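Local structure of putative secreted endoglycosylceramidase (Rhodococcus hoagii, 6JYZ) at residues A[48-53]-A[103-108]; A[89-92]-A[97-100]. The protein probably hydrolyses the O-glycosidic bond between the sugar and the ceramide of galactosylceramide-type glycolipids, as a secreted endoglycosidase of glycoside hydrolase family 5. All coordinates share one frame; numbering follows the deposited sequence.

Interaction 1 of 2, residues A[48-53]-A[103-108]; sequences NGLNDY and VARIRE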
loop_
_atom_site.group_PDB
_atom_site.type_symbol
_atom_site.label_atom_id
_atom_site.label_comp_id
_atom_site.label_asym_id
_atom_site.label_seq_id
_atom_site.Cartn_x
_atom_site.Cartn_y
_atom_site.Cartn_z
ATOM N N ASN A 48 8.869 -1.980 -2.860
ATOM C CA ASN A 48 9.432 -0.717 -3.323
ATOM C C ASN A 48 10.571 -0.894 -4.327
ATOM O O ASN A 48 11.229 0.100 -4.618
ATOM C CB ASN A 48 9.874 0.134 -2.148
ATOM C CG ASN A 48 11.127 -0.375 -1.512
ATOM O OD1 ASN A 48 11.587 -1.478 -1.834
ATOM N ND2 ASN A 48 11.738 0.421 -0.625
ATOM N N GLY A 49 10.769 -2.089 -4.896
ATOM C CA GLY A 49 11.946 -2.283 -5.751
ATOM C C GLY A 49 11.969 -1.402 -6.982
ATOM O O GLY A 49 13.083 -1.219 -7.517
ATOM N N LEU A 50 10.856 -0.867 -7.447
ATOM C CA LEU A 50 10.867 0.032 -8.600
ATOM C C LEU A 50 10.831 1.501 -8.181
ATOM O O LEU A 50 10.834 2.381 -9.043
ATOM C CB LEU A 50 9.658 -0.232 -9.493
ATOM C CG LEU A 50 9.546 -1.675 -9.967
ATOM C CD1 LEU A 50 8.386 -1.745 -10.933
ATOM C CD2 LEU A 50 10.840 -2.144 -10.659
ATOM N N ASN A 51 10.872 1.790 -6.888
ATOM C CA ASN A 51 10.829 3.199 -6.449
ATOM C C ASN A 51 12.203 3.843 -6.657
ATOM O O ASN A 51 13.228 3.162 -6.738
ATOM C CB ASN A 51 10.333 3.216 -4.985
ATOM C CG ASN A 51 9.749 4.566 -4.626
ATOM O OD1 ASN A 51 9.718 5.539 -5.400
ATOM N ND2 ASN A 51 9.259 4.674 -3.390
ATOM N N ASP A 52 12.199 5.176 -6.704
ATOM C CA ASP A 52 13.373 5.996 -7.045
ATOM C C ASP A 52 13.731 6.807 -5.807
ATOM O O ASP A 52 13.166 7.882 -5.560
ATOM C CB ASP A 52 12.994 6.890 -8.230
ATOM C CG ASP A 52 14.106 7.829 -8.641
ATOM O OD1 ASP A 52 15.262 7.590 -8.304
ATOM O OD2 ASP A 52 13.768 8.838 -9.309
ATOM N N TYR A 53 14.621 6.349 -4.969
ATOM C CA TYR A 53 14.996 7.061 -3.755
ATOM C C TYR A 53 16.271 7.858 -3.974
ATOM O O TYR A 53 17.226 7.425 -4.680
ATOM C CB TYR A 53 15.320 6.048 -2.661
ATOM C CG TYR A 53 14.120 5.329 -2.121
ATOM C CD1 TYR A 53 13.252 5.926 -1.224
ATOM C CD2 TYR A 53 13.798 4.046 -2.548
ATOM C CE1 TYR A 53 12.122 5.271 -0.730
ATOM C CE2 TYR A 53 12.671 3.351 -2.072
ATOM C CZ TYR A 53 11.840 3.995 -1.182
ATOM O OH TYR A 53 10.722 3.298 -0.789
ATOM N N VAL A 103 7.815 1.975 -17.469
ATOM C CA VAL A 103 6.541 1.283 -17.554
ATOM C C VAL A 103 6.764 -0.188 -17.837
ATOM O O VAL A 103 6.065 -1.042 -17.274
ATOM C CB VAL A 103 5.610 1.886 -18.620
ATOM C CG1 VAL A 103 4.344 1.039 -18.735
ATOM C CG2 VAL A 103 5.251 3.322 -18.207
ATOM N N ALA A 104 7.756 -0.562 -18.677
ATOM C CA ALA A 104 7.964 -1.989 -18.936
ATOM C C ALA A 104 8.473 -2.667 -17.684
ATOM O O ALA A 104 8.120 -3.847 -17.499
ATOM C CB ALA A 104 8.987 -2.119 -20.081
ATOM N N ARG A 105 9.235 -2.014 -16.802
ATOM C CA ARG A 105 9.584 -2.671 -15.548
ATOM C C ARG A 105 8.344 -2.843 -14.688
ATOM O O ARG A 105 8.203 -3.903 -14.016
ATOM C CB ARG A 105 10.575 -1.814 -14.769
ATOM C CG ARG A 105 11.939 -1.681 -15.483
ATOM C CD ARG A 105 12.907 -0.696 -14.885
ATOM N NE ARG A 105 13.295 -1.124 -13.549
ATOM C CZ ARG A 105 13.754 -0.294 -12.636
ATOM N NH1 ARG A 105 13.768 1.017 -12.835
ATOM N NH2 ARG A 105 14.120 -0.783 -11.469
ATOM N N ILE A 106 7.443 -1.879 -14.641
ATOM C CA ILE A 106 6.167 -2.045 -13.916
ATOM C C ILE A 106 5.407 -3.224 -14.503
ATOM O O ILE A 106 4.867 -4.082 -13.759
ATOM C CB ILE A 106 5.347 -0.754 -13.990
ATOM C CG1 ILE A 106 6.084 0.394 -13.305
ATOM C CG2 ILE A 106 3.978 -0.977 -13.336
ATOM C CD1 ILE A 106 5.404 1.744 -13.465
ATOM N N ARG A 107 5.308 -3.320 -15.827
ATOM C CA ARG A 107 4.535 -4.376 -16.449
ATOM C C ARG A 107 5.175 -5.720 -16.165
ATOM O O ARG A 107 4.407 -6.680 -15.903
ATOM C CB ARG A 107 4.470 -4.120 -17.965
ATOM C CG ARG A 107 3.574 -5.140 -18.670
ATOM C CD ARG A 107 3.396 -4.829 -20.158
ATOM N NE ARG A 107 2.567 -3.616 -20.318
ATOM C CZ ARG A 107 2.959 -2.435 -20.767
ATOM N NH1 ARG A 107 4.227 -2.208 -21.045
ATOM N NH2 ARG A 107 2.056 -1.456 -20.760
ATOM N N GLU A 108 6.464 -5.827 -16.127
ATOM C CA GLU A 108 7.104 -7.082 -15.741
ATOM C C GLU A 108 6.756 -7.460 -14.315
ATOM O O GLU A 108 6.500 -8.638 -14.042
ATOM C CB GLU A 108 8.623 -6.960 -15.956
ATOM C CG GLU A 108 9.389 -8.226 -15.569
ATOM C CD GLU A 108 10.869 -7.906 -15.634
ATOM O OE1 GLU A 108 11.381 -7.048 -14.896
ATOM O OE2 GLU A 108 11.491 -8.438 -16.547
HETATM O O HOH W 1 14.363 1.019 -8.533
HETATM O O HOH W 2 13.365 3.460 -10.373
#
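In the (beta/alpha)8 barrel expected of a family 5 glycoside hydrolase, the loop that follows strand 38-47 packs against helix 100-115, chiefly through Leu50. A type I beta turn from Asn48 to Asn51, closed by the bond from Asn51 N to Asn48 O, sets Leu50 at its third position with the side chain directed at the helix. The two methyls divide the work. Leu50 CD1 rests on the helix backbone, 3.7 Å from Ile106 CA, and also meets the side chain of Ile106 at CG1. Leu50 CD2 lies over one face of the Arg105 guanidinium, 3.6 Å from Arg105 NH2, and the two side chains run antiparallel, each passing the other. The Arg105 chain makes this possible by bending at chi3 (64°), which swings the planar group back towards the turn. Leu84 of strand 81-86 touches both Leu50 and Ile106, and so joins the apolar part of the contact to the barrel wall.

The polar part is carried by water. One molecule donates to Gly49 O at 2.8 Å and to Asn51 O, linking two carbonyls of the loop, and accepts only a weak bond from Arg105 NH2. A second donates to Leu50 O, which also takes a bond from Tyr102 OH, and is held weakly by Arg105 NH1. The guanidinium is thus tied to the loop loosely, through solvent, while its face packs against a methyl. Within the loop itself, Asn48 ND2 donates to Tyr53 OH at 3.1 Å, joining the two ends of 48-53, with the hydroxyl tilted 15° from the amide plane, and Asp52 N reaches Asn51 OD1 at 2.8 Å from above the carbonyl plane.

Interaction 2 of 2, residues A[89-92]-A[97-100]; sequences SALE and AFDA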
loop_
_atom_site.group_PDB
_atom_site.type_symbol
_atom_site.label_atom_id
_atom_site.label_comp_id
_atom_site.label_asym_id
_atom_site.label_seq_id
_atom_site.Cartn_x
_atom_site.Cartn_y
_atom_site.Cartn_z
ATOM N N SER A 89 8.825 10.523 -10.364
ATOM C CA SER A 89 10.100 10.974 -10.887
ATOM C C SER A 89 10.626 10.033 -11.953
ATOM O O SER A 89 11.375 10.512 -12.819
ATOM C CB SER A 89 11.119 11.156 -9.784
ATOM O OG SER A 89 11.355 9.888 -9.174
ATOM N N ALA A 90 10.324 8.758 -11.893
ATOM C CA ALA A 90 10.816 7.803 -12.924
ATOM C C ALA A 90 9.847 7.781 -14.080
ATOM O O ALA A 90 10.282 7.597 -15.225
ATOM C CB ALA A 90 10.941 6.442 -12.277
ATOM N N LEU A 91 8.562 8.018 -13.911
ATOM C CA LEU A 91 7.639 8.035 -15.018
ATOM C C LEU A 91 7.870 9.288 -15.850
ATOM O O LEU A 91 7.731 9.255 -17.107
ATOM C CB LEU A 91 6.192 8.060 -14.534
ATOM C CG LEU A 91 5.739 6.728 -13.930
ATOM C CD1 LEU A 91 4.514 6.924 -12.999
ATOM C CD2 LEU A 91 5.409 5.709 -15.042
ATOM N N GLU A 92 8.106 10.447 -15.241
ATOM C CA GLU A 92 8.135 11.751 -15.913
ATOM C C GLU A 92 9.415 12.441 -15.543
ATOM O O GLU A 92 9.462 13.407 -14.737
ATOM C CB GLU A 92 6.918 12.575 -15.520
ATOM C CG GLU A 92 6.785 13.798 -16.447
ATOM C CD GLU A 92 5.561 14.638 -16.221
ATOM O OE1 GLU A 92 4.807 14.491 -15.214
ATOM O OE2 GLU A 92 5.290 15.511 -17.114
ATOM N N ALA A 97 7.634 14.187 -20.250
ATOM C CA ALA A 97 8.114 12.858 -20.681
ATOM C C ALA A 97 7.249 11.740 -20.122
ATOM O O ALA A 97 6.560 11.942 -19.086
ATOM C CB ALA A 97 9.530 12.633 -20.238
ATOM N N PHE A 98 7.280 10.586 -20.739
ATOM C CA PHE A 98 6.625 9.414 -20.180
ATOM C C PHE A 98 7.539 8.249 -20.498
ATOM O O PHE A 98 7.665 7.841 -21.660
ATOM C CB PHE A 98 5.238 9.230 -20.764
ATOM C CG PHE A 98 4.455 8.122 -20.059
ATOM C CD1 PHE A 98 4.053 8.263 -18.733
ATOM C CD2 PHE A 98 4.185 6.932 -20.722
ATOM C CE1 PHE A 98 3.313 7.230 -18.123
ATOM C CE2 PHE A 98 3.459 5.884 -20.102
ATOM C CZ PHE A 98 3.054 6.067 -18.790
ATOM N N ASP A 99 8.256 7.720 -19.494
ATOM C CA ASP A 99 9.312 6.743 -19.736
ATOM C C ASP A 99 8.762 5.343 -19.869
ATOM O O ASP A 99 8.435 4.655 -18.850
ATOM C CB ASP A 99 10.373 6.780 -18.652
ATOM C CG ASP A 99 11.565 5.885 -18.936
ATOM O OD1 ASP A 99 11.526 5.169 -19.981
ATOM O OD2 ASP A 99 12.492 5.893 -18.112
ATOM N N ALA A 100 8.541 4.895 -21.093
ATOM C CA ALA A 100 7.995 3.576 -21.346
ATOM C C ALA A 100 8.933 2.469 -20.914
ATOM O O ALA A 100 8.437 1.349 -20.715
ATOM C CB ALA A 100 7.726 3.456 -22.853
HETATM O O HOH W 3 12.869 7.204 -15.882
#
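The Phe98 ring meets Leu91 obliquely, with CE1 4.0 Å from Leu91 CD2, and the two side chains run alongside one another in a common direction. The other flat group, the Asp99 carboxylate, accepts a bond from a water at OD2 (2.6 Å); the same water donates to Ala90 O and so bridges the segments. OD1 receives the backbone N of Ala101, as befits the N-cap of helix 100-115. The backbone places Asp99 CB 3.5 Å from Ala90 O, and CG, anti to the backbone N (chi1 -174°), carries OD2 to the side of that oxygen, where the water can join them. Between these side chains the backbones join directly: Asp99 N donates to Leu91 O at 2.9 Å, and Phe98 CA adds a CA-H...O contact to that same oxygen. Glu92, where the chain leaves helix 88-91, lays its CG 3.2 Å from Ala97 O and extends to a carboxylate held by Gly96 N at OE2 and by Trp88 NE1 and Thr200 OG1 at OE1. An alanine here would remove that carboxylate and is likely to leave these three donors without their acceptor and the connection between Glu92 and Ala97 less firmly held. The contact closes the short connection between helices 88-91 and 100-115: Leu91 and Phe98 both pack on Val103 of the latter, while Thr200 and Arg203 of helix 193-206 touch Leu91 and Phe98, respectively.

Overall arrangement
Both interactions lie on the same side of the chain's centre and within the family 5 glycosidase range, their centres about 11 Å apart, and interaction 2 is nested in the chain within the loop closed by interaction 1. The order is loop 48-53, helix 88-91, the loop 97-100 and then helix 100-115, whose start is capped in interaction 2 and whose next turns receive the loop in interaction 1. They touch directly: Asp52 OD2 and Ser89 OG form a probable hydrogen bond at 2.6 Å, and Val103 CG2 packs on Phe98 CZ at 3.6 Å. The connections after strands 38-47 and 81-86 are thereby gathered round one helix.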